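Local structure of cortical-lytic enzyme (Bacillus cereus, 4S3J) at residues 204-218 / 237-250. The protein cleaves partially degraded spore cortex peptidoglycan during germination, acting as an N-acetylglucosaminidase that recognises muramic acid delta-lactam residues. Sequence-based numbering, arbitrary orientation.
Sequences LQTAEKYGMRDIHFD and VKIRLPSGYTLSTT
Strands 214-218 and 246-250 run side by side in parallel, D214 opposite T246 through F217 opposite T249, their axes at 20° and joined by five backbone hydrogen bonds from T246 N to R213 O through to T250 N to F217 O. On the face bearing D214 and H216, a polar chain runs through the barrel interior. The D214 carboxylate, its CG anti to the backbone N (chi1 180°), leans across to the neighbouring strand and divides its oxygens: OD1 receives T246 OG1 at 2.7 Å through its anti lone pair, while OD2 receives S248 OG at 2.6 Å through its syn lone pair. S248 OG thus serves twice, donating to D214 OD2 and accepting from H216 ND1 at 2.7 Å, close to the imidazole plane. At the other edge of that ring H216 NE2 lies 2.7 Å from T250 OG1, a hydrogen bond in which either could be the donor, so both ring nitrogens are held and the ring's rotation is fixed; T249 CA lies over one face. The opposite face of the sheet is largely apolar, though T249 OG1 there bonds to Q272. F217 presents its ring edge to L247 CD1, 3.6 Å from CE2, and I215 CD1 meets both L241 CD2 and the ring edge of Y245. With CG anti to its carbonyl carbon (chi1 -69°), Y245 reaches the C-terminal part of helix 193-210, CE2 lying 3.9 Å from A207 CB and OH beside E208 CA and CB. L204 CD2 presses tightly on L241 CD2, at 3.4 Å. This is neighbouring-strand pairing in the TIM barrel of a family 18 glycosidase: helix 227-240 links the two strands in a beta-alpha-beta unit and packs beside helix 193-210, strands 168-177 and 278-281 continue the barrel on either side, and D218 approaches E220, the probable proton donor.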
# COMPACT_ATOMS: atom_id res chain seq x y z
N LEU A 204 -3.65 20.91 17.53
CA LEU A 204 -3.11 20.28 18.73
C LEU A 204 -4.22 19.85 19.68
O LEU A 204 -4.14 18.76 20.27
CB LEU A 204 -2.16 21.22 19.46
CG LEU A 204 -0.92 21.67 18.69
CD1 LEU A 204 -0.17 22.75 19.46
CD2 LEU A 204 -0.03 20.50 18.42
N GLN A 205 -5.24 20.68 19.85
CA GLN A 205 -6.36 20.32 20.71
C GLN A 205 -7.13 19.12 20.15
O GLN A 205 -7.54 18.24 20.90
CB GLN A 205 -7.33 21.49 20.89
CG GLN A 205 -6.83 22.55 21.84
CD GLN A 205 -7.68 23.80 21.82
OE1 GLN A 205 -8.66 23.89 21.07
NE2 GLN A 205 -7.31 24.78 22.64
N THR A 206 -7.30 19.07 18.83
CA THR A 206 -7.97 17.93 18.19
C THR A 206 -7.15 16.64 18.36
O THR A 206 -7.69 15.60 18.75
CB THR A 206 -8.22 18.20 16.69
OG1 THR A 206 -9.08 19.34 16.54
CG2 THR A 206 -8.87 17.00 16.01
N ALA A 207 -5.84 16.71 18.13
CA ALA A 207 -4.96 15.55 18.29
C ALA A 207 -5.00 15.02 19.71
O ALA A 207 -5.12 13.82 19.94
CB ALA A 207 -3.54 15.90 17.90
N GLU A 208 -4.91 15.93 20.67
CA GLU A 208 -4.91 15.52 22.06
C GLU A 208 -6.26 14.93 22.45
O GLU A 208 -6.32 13.97 23.22
CB GLU A 208 -4.54 16.71 22.94
CG GLU A 208 -4.72 16.49 24.40
CD GLU A 208 -4.35 17.74 25.17
OE1 GLU A 208 -3.14 17.97 25.36
OE2 GLU A 208 -5.27 18.49 25.54
N LYS A 209 -7.34 15.47 21.90
CA LYS A 209 -8.67 14.93 22.20
C LYS A 209 -8.84 13.46 21.76
O LYS A 209 -9.45 12.67 22.48
CB LYS A 209 -9.75 15.78 21.53
CG LYS A 209 -11.16 15.25 21.76
CD LYS A 209 -12.22 16.11 21.11
CE LYS A 209 -13.61 15.53 21.34
NZ LYS A 209 -14.68 16.33 20.69
N TYR A 210 -8.28 13.08 20.62
CA TYR A 210 -8.55 11.75 20.06
C TYR A 210 -7.36 10.80 20.17
O TYR A 210 -7.43 9.66 19.67
CB TYR A 210 -8.97 11.86 18.59
CG TYR A 210 -10.32 12.51 18.40
CD1 TYR A 210 -11.47 11.94 18.93
CD2 TYR A 210 -10.44 13.70 17.70
CE1 TYR A 210 -12.70 12.54 18.76
CE2 TYR A 210 -11.67 14.30 17.53
CZ TYR A 210 -12.80 13.72 18.06
OH TYR A 210 -14.02 14.33 17.87
N GLY A 211 -6.28 11.23 20.81
CA GLY A 211 -5.11 10.39 20.99
C GLY A 211 -4.36 10.19 19.69
O GLY A 211 -3.66 9.18 19.49
N MET A 212 -4.47 11.18 18.81
CA MET A 212 -3.82 11.11 17.52
C MET A 212 -2.39 11.64 17.62
O MET A 212 -2.15 12.83 17.49
CB MET A 212 -4.63 11.88 16.49
CG MET A 212 -5.90 11.16 16.06
SD MET A 212 -7.03 12.32 15.26
CE MET A 212 -8.31 11.21 14.69
N ARG A 213 -1.45 10.74 17.87
CA ARG A 213 -0.09 11.16 18.18
C ARG A 213 0.77 11.47 16.95
O ARG A 213 1.90 11.93 17.10
CB ARG A 213 0.60 10.12 19.07
CG ARG A 213 -0.00 10.03 20.47
CD ARG A 213 0.73 9.04 21.36
NE ARG A 213 0.33 7.66 21.14
CZ ARG A 213 1.02 6.60 21.57
NH1 ARG A 213 2.16 6.76 22.23
NH2 ARG A 213 0.59 5.38 21.33
N ASP A 214 0.26 11.23 15.75
CA ASP A 214 0.92 11.72 14.54
C ASP A 214 -0.01 12.66 13.80
O ASP A 214 -1.16 12.32 13.54
CB ASP A 214 1.31 10.57 13.60
CG ASP A 214 1.99 11.07 12.32
OD1 ASP A 214 3.18 11.45 12.38
OD2 ASP A 214 1.35 11.09 11.25
N ILE A 215 0.49 13.85 13.49
CA ILE A 215 -0.22 14.85 12.71
C ILE A 215 0.26 14.79 11.28
O ILE A 215 1.45 14.94 11.01
CB ILE A 215 -0.01 16.28 13.28
CG1 ILE A 215 -0.64 16.44 14.67
CG2 ILE A 215 -0.72 17.31 12.40
CD1 ILE A 215 -0.02 15.69 15.77
N HIS A 216 -0.67 14.51 10.37
CA HIS A 216 -0.35 14.26 8.98
C HIS A 216 -1.00 15.26 8.03
O HIS A 216 -2.22 15.32 7.94
CB HIS A 216 -0.80 12.86 8.56
CG HIS A 216 -0.39 12.50 7.17
ND1 HIS A 216 0.80 11.89 6.89
CD2 HIS A 216 -0.99 12.73 5.97
CE1 HIS A 216 0.92 11.72 5.58
NE2 HIS A 216 -0.15 12.23 5.01
N PHE A 217 -0.18 16.01 7.29
CA PHE A 217 -0.69 16.93 6.28
C PHE A 217 -0.66 16.34 4.89
O PHE A 217 0.40 15.91 4.37
CB PHE A 217 0.09 18.24 6.31
CG PHE A 217 -0.07 18.98 7.59
CD1 PHE A 217 -1.21 19.74 7.81
CD2 PHE A 217 0.90 18.93 8.57
CE1 PHE A 217 -1.38 20.41 8.98
CE2 PHE A 217 0.73 19.62 9.76
CZ PHE A 217 -0.41 20.36 9.96
N ASP A 218 -1.85 16.22 4.33
CA ASP A 218 -2.01 15.88 2.93
C ASP A 218 -2.50 17.13 2.22
O ASP A 218 -3.69 17.29 1.96
CB ASP A 218 -2.98 14.72 2.74
CG ASP A 218 -3.14 14.34 1.28
OD1 ASP A 218 -2.28 14.75 0.47
OD2 ASP A 218 -4.09 13.61 0.96
N VAL A 237 4.71 23.96 12.96
CA VAL A 237 4.00 22.87 13.63
C VAL A 237 4.98 21.98 14.39
O VAL A 237 4.74 21.64 15.54
CB VAL A 237 3.21 22.00 12.62
CG1 VAL A 237 2.57 20.82 13.34
CG2 VAL A 237 2.13 22.84 11.93
N LYS A 238 6.07 21.59 13.72
CA LYS A 238 7.06 20.69 14.31
C LYS A 238 7.58 21.26 15.63
O LYS A 238 7.69 20.54 16.63
CB LYS A 238 8.23 20.47 13.35
CG LYS A 238 9.31 19.54 13.90
CD LYS A 238 8.77 18.17 14.18
CE LYS A 238 9.87 17.26 14.67
NZ LYS A 238 9.28 16.03 15.22
N ILE A 239 7.87 22.55 15.64
CA ILE A 239 8.43 23.13 16.85
C ILE A 239 7.41 23.11 17.99
O ILE A 239 7.79 22.91 19.13
CB ILE A 239 8.90 24.58 16.60
CG1 ILE A 239 10.11 24.59 15.66
CG2 ILE A 239 9.24 25.29 17.91
CD1 ILE A 239 10.40 25.96 15.04
N ARG A 240 6.11 23.19 17.68
CA ARG A 240 5.11 23.24 18.74
C ARG A 240 4.51 21.91 19.14
O ARG A 240 3.77 21.86 20.12
CB ARG A 240 3.95 24.16 18.32
CG ARG A 240 4.29 25.64 18.35
CD ARG A 240 3.15 26.51 17.83
NE ARG A 240 1.94 26.41 18.66
CZ ARG A 240 0.80 27.06 18.41
NH1 ARG A 240 0.71 27.87 17.36
NH2 ARG A 240 -0.25 26.90 19.21
N LEU A 241 4.85 20.82 18.45
CA LEU A 241 4.31 19.52 18.85
C LEU A 241 5.00 19.06 20.12
O LEU A 241 6.22 19.00 20.16
CB LEU A 241 4.49 18.47 17.75
CG LEU A 241 3.69 18.64 16.46
CD1 LEU A 241 4.11 17.60 15.45
CD2 LEU A 241 2.23 18.50 16.76
N PRO A 242 4.22 18.70 21.15
CA PRO A 242 4.80 18.17 22.40
C PRO A 242 5.45 16.79 22.26
O PRO A 242 5.31 16.08 21.25
CB PRO A 242 3.60 18.11 23.35
CG PRO A 242 2.41 18.15 22.50
CD PRO A 242 2.77 18.91 21.28
N SER A 243 6.19 16.42 23.30
CA SER A 243 6.82 15.12 23.37
C SER A 243 5.79 14.01 23.18
O SER A 243 4.68 14.05 23.70
CB SER A 243 7.57 14.94 24.70
OG SER A 243 6.67 14.96 25.79
N GLY A 244 6.17 13.02 22.38
CA GLY A 244 5.33 11.87 22.12
C GLY A 244 4.53 12.04 20.84
O GLY A 244 3.93 11.08 20.37
N TYR A 245 4.52 13.25 20.28
CA TYR A 245 3.82 13.46 19.02
C TYR A 245 4.84 13.53 17.88
O TYR A 245 5.98 13.94 18.09
CB TYR A 245 2.98 14.75 19.01
CG TYR A 245 1.77 14.72 19.92
CD1 TYR A 245 1.91 14.73 21.30
CD2 TYR A 245 0.48 14.63 19.39
CE1 TYR A 245 0.80 14.71 22.13
CE2 TYR A 245 -0.63 14.60 20.22
CZ TYR A 245 -0.46 14.64 21.59
OH TYR A 245 -1.56 14.60 22.41
N THR A 246 4.39 13.16 16.69
CA THR A 246 5.19 13.23 15.47
C THR A 246 4.45 13.95 14.35
O THR A 246 3.23 14.15 14.42
CB THR A 246 5.58 11.83 14.97
OG1 THR A 246 4.39 11.05 14.77
CG2 THR A 246 6.48 11.16 15.97
N LEU A 247 5.19 14.30 13.31
CA LEU A 247 4.67 15.03 12.16
C LEU A 247 4.97 14.28 10.87
O LEU A 247 6.08 13.78 10.68
CB LEU A 247 5.30 16.42 12.12
CG LEU A 247 5.07 17.31 10.91
CD1 LEU A 247 3.58 17.67 10.78
CD2 LEU A 247 5.93 18.60 11.02
N SER A 248 3.98 14.19 9.98
CA SER A 248 4.20 13.55 8.69
C SER A 248 3.47 14.29 7.58
O SER A 248 2.59 15.11 7.85
CB SER A 248 3.75 12.08 8.74
OG SER A 248 2.37 11.96 9.06
N THR A 249 3.88 14.01 6.35
CA THR A 249 3.27 14.62 5.16
C THR A 249 3.13 13.65 4.00
O THR A 249 3.87 12.64 3.91
CB THR A 249 4.11 15.79 4.65
OG1 THR A 249 5.43 15.32 4.39
CG2 THR A 249 4.13 16.96 5.66
N THR A 250 2.21 13.98 3.10
CA THR A 250 2.07 13.31 1.82
C THR A 250 2.89 14.02 0.74
O THR A 250 2.85 15.24 0.61
CB THR A 250 0.58 13.27 1.38
OG1 THR A 250 -0.15 12.42 2.27
CG2 THR A 250 0.44 12.74 -0.05